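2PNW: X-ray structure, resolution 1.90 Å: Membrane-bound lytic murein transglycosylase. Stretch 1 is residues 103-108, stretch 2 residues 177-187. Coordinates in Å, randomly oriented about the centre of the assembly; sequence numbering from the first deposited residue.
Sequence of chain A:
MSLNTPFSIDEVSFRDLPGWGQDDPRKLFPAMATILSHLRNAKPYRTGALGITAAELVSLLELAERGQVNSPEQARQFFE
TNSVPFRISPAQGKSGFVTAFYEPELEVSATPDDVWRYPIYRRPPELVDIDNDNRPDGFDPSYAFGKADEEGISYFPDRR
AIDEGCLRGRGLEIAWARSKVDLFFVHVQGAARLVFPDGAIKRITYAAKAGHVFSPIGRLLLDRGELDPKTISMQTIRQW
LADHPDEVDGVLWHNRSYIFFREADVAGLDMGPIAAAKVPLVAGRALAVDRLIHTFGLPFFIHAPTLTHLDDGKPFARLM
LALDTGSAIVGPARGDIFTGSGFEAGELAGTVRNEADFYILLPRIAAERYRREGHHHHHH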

# COMPACT_ATOMS: atom_id res chain seq x y z
N GLU A 103 2.78 -8.64 -2.29
CA GLU A 103 4.17 -8.69 -1.84
C GLU A 103 4.90 -9.64 -2.78
O GLU A 103 4.67 -10.87 -2.68
CB GLU A 103 4.25 -9.28 -0.43
CG GLU A 103 5.63 -9.19 0.22
CD GLU A 103 5.72 -9.91 1.60
OE1 GLU A 103 4.92 -10.85 1.88
OE2 GLU A 103 6.64 -9.58 2.38
N PRO A 104 5.76 -9.12 -3.69
CA PRO A 104 6.45 -10.07 -4.56
C PRO A 104 7.53 -10.87 -3.87
O PRO A 104 8.13 -10.43 -2.87
CB PRO A 104 7.09 -9.17 -5.66
CG PRO A 104 6.42 -7.80 -5.52
CD PRO A 104 6.09 -7.72 -4.04
N GLU A 105 7.80 -12.04 -4.42
CA GLU A 105 8.99 -12.77 -4.08
C GLU A 105 10.06 -12.34 -5.10
O GLU A 105 9.82 -12.36 -6.31
CB GLU A 105 8.67 -14.26 -4.18
CG GLU A 105 9.76 -15.13 -3.70
CD GLU A 105 9.32 -16.58 -3.60
OE1 GLU A 105 8.57 -16.92 -2.65
OE2 GLU A 105 9.73 -17.37 -4.47
N LEU A 106 11.23 -11.94 -4.61
CA LEU A 106 12.31 -11.48 -5.47
C LEU A 106 13.57 -12.29 -5.22
O LEU A 106 14.08 -12.33 -4.09
CB LEU A 106 12.59 -10.00 -5.20
CG LEU A 106 13.64 -9.28 -6.07
CD1 LEU A 106 13.19 -9.18 -7.53
CD2 LEU A 106 13.96 -7.90 -5.52
N GLU A 107 14.09 -12.94 -6.27
CA GLU A 107 15.37 -13.62 -6.20
C GLU A 107 16.51 -12.64 -6.03
O GLU A 107 16.62 -11.65 -6.78
CB GLU A 107 15.63 -14.46 -7.47
CG GLU A 107 14.66 -15.64 -7.59
CD GLU A 107 14.89 -16.47 -8.87
OE1 GLU A 107 15.81 -16.15 -9.67
OE2 GLU A 107 14.12 -17.43 -9.06
N VAL A 108 17.39 -12.94 -5.06
CA VAL A 108 18.55 -12.11 -4.77
C VAL A 108 19.78 -12.93 -4.44
O VAL A 108 19.68 -14.16 -4.29
CB VAL A 108 18.26 -11.12 -3.59
CG1 VAL A 108 17.07 -10.22 -3.94
CG2 VAL A 108 17.99 -11.89 -2.28
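Stretch 2 177-187: ARSKVDLFFVH

No direct hydrogen bond joins these two stretches; what polar linkage there is runs through two waters, both set between E107 and R178. Water 1 donates to E107 O at 2.6 Å and accepts from R178 N at 2.9 Å, tying backbone to backbone. Water 2 does the same for the side chains, donating to E107 OE1 at 2.8 Å and accepting from R178 NH1 at 2.9 Å. The two residues carry opposite charges and are exposed, so solvent can mediate between them, while the aliphatic part of the arginine still lies near the carboxylate, with R178 CD 3.9 Å from E107 OE1.

The rest of the contact is mostly apolar. Stretch 1 is extended, with strand 105-108 preceded by P104. Stretch 2 begins extended at A177, turns through R178 and S179, and enters a helix at K180. S179 caps that helix: its OG accepts from D182 N at 3.0 Å, satisfying an amide that the first turn leaves without a backbone partner. The helix then runs back along the strand, their directions 135° apart (signed crossing angle -135°) and their axes 9.2 Å apart at closest approach.

L106 is the centre of the packing. Its CA-to-CB bond points toward stretch 2, and its long, forked apolar side chain suits this buried place by offering two methyls: CD1 lies 3.5 Å from D182 CB, and CD2 lies 4.0 Å from L183 CD1, 4.1 Å from V186 CG2 and 4.1 Å from A177 CB. A177 CA lies 4.5 Å from V108 CA, and the two side chains lie on the same face, A177 CB 4.5 Å from V108 CG1. One helical turn beyond D182, V186 also meets P104, V186 CG2 to P104 CG at 3.9 Å, a compact ring against a branched side chain. E105, between P104 and L106, has its CA-to-CB bond pointing away and remains exposed, as suits a charged residue on an alternating strand.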

# COMPACT_ATOMS: atom_id res chain seq x y z
N ALA A 177 19.66 -7.95 -6.71
CA ALA A 177 18.68 -8.64 -7.57
C ALA A 177 19.31 -8.86 -8.95
O ALA A 177 20.34 -8.27 -9.28
CB ALA A 177 17.41 -7.79 -7.69
N ARG A 178 18.70 -9.72 -9.76
CA ARG A 178 19.18 -9.98 -11.13
C ARG A 178 18.25 -9.42 -12.18
O ARG A 178 18.58 -9.45 -13.37
CB ARG A 178 19.38 -11.49 -11.38
CG ARG A 178 18.13 -12.32 -11.22
CD ARG A 178 18.41 -13.82 -11.50
NE ARG A 178 18.95 -13.98 -12.84
CZ ARG A 178 19.66 -15.02 -13.27
NH1 ARG A 178 19.92 -16.05 -12.46
NH2 ARG A 178 20.11 -15.04 -14.53
N SER A 179 17.07 -8.94 -11.76
CA SER A 179 16.11 -8.31 -12.69
C SER A 179 15.81 -6.87 -12.28
O SER A 179 15.24 -6.63 -11.21
CB SER A 179 14.83 -9.11 -12.75
OG SER A 179 13.80 -8.39 -13.43
N LYS A 180 16.14 -5.90 -13.13
CA LYS A 180 15.82 -4.50 -12.79
C LYS A 180 14.31 -4.24 -12.81
O LYS A 180 13.81 -3.45 -11.99
CB LYS A 180 16.64 -3.46 -13.59
CG LYS A 180 16.29 -3.25 -15.02
CD LYS A 180 17.34 -2.34 -15.67
CE LYS A 180 17.46 -2.58 -17.16
NZ LYS A 180 18.55 -1.72 -17.72
N VAL A 181 13.57 -4.91 -13.69
CA VAL A 181 12.14 -4.71 -13.75
C VAL A 181 11.44 -5.31 -12.52
O VAL A 181 10.52 -4.71 -11.95
CB VAL A 181 11.51 -5.19 -15.07
CG1 VAL A 181 9.99 -5.10 -14.99
CG2 VAL A 181 12.03 -4.29 -16.23
N ASP A 182 11.89 -6.50 -12.10
CA ASP A 182 11.27 -7.14 -10.95
C ASP A 182 11.52 -6.26 -9.73
O ASP A 182 10.61 -6.06 -8.90
CB ASP A 182 11.82 -8.55 -10.73
CG ASP A 182 11.26 -9.60 -11.72
OD1 ASP A 182 10.30 -9.29 -12.43
OD2 ASP A 182 11.79 -10.73 -11.77
N LEU A 183 12.74 -5.74 -9.60
CA LEU A 183 13.05 -4.84 -8.48
C LEU A 183 12.24 -3.54 -8.55
O LEU A 183 11.75 -3.03 -7.52
CB LEU A 183 14.55 -4.55 -8.42
CG LEU A 183 14.98 -3.55 -7.35
CD1 LEU A 183 14.55 -4.00 -5.93
CD2 LEU A 183 16.48 -3.39 -7.45
N PHE A 184 12.11 -2.96 -9.75
CA PHE A 184 11.22 -1.80 -9.92
C PHE A 184 9.82 -2.05 -9.37
O PHE A 184 9.26 -1.22 -8.63
CB PHE A 184 11.17 -1.33 -11.41
CG PHE A 184 10.40 -0.03 -11.60
CD1 PHE A 184 11.06 1.19 -11.53
CD2 PHE A 184 9.03 -0.05 -11.82
CE1 PHE A 184 10.36 2.40 -11.74
CE2 PHE A 184 8.31 1.15 -12.01
CZ PHE A 184 9.00 2.39 -11.95
N PHE A 185 9.22 -3.18 -9.74
CA PHE A 185 7.88 -3.49 -9.24
C PHE A 185 7.82 -3.71 -7.72
O PHE A 185 6.80 -3.43 -7.10
CB PHE A 185 7.28 -4.66 -9.99
CG PHE A 185 6.61 -4.25 -11.27
CD1 PHE A 185 5.24 -3.99 -11.30
CD2 PHE A 185 7.35 -4.09 -12.45
CE1 PHE A 185 4.60 -3.59 -12.48
CE2 PHE A 185 6.72 -3.70 -13.64
CZ PHE A 185 5.36 -3.47 -13.67
N VAL A 186 8.90 -4.21 -7.14
CA VAL A 186 9.04 -4.23 -5.66
C VAL A 186 9.01 -2.80 -5.06
O VAL A 186 8.33 -2.55 -4.06
CB VAL A 186 10.31 -5.01 -5.25
CG1 VAL A 186 10.69 -4.76 -3.77
CG2 VAL A 186 10.09 -6.51 -5.56
N HIS A 187 9.71 -1.85 -5.67
CA HIS A 187 9.57 -0.44 -5.24
C HIS A 187 8.12 0.00 -5.29
O HIS A 187 7.65 0.68 -4.38
CB HIS A 187 10.41 0.50 -6.13
CG HIS A 187 11.89 0.45 -5.84
ND1 HIS A 187 12.64 1.60 -5.63
CD2 HIS A 187 12.76 -0.59 -5.70
CE1 HIS A 187 13.90 1.27 -5.40
NE2 HIS A 187 14.00 -0.05 -5.44
O HOH W 1 16.00 -10.62 -9.09
O HOH W 2 18.32 -17.19 -10.30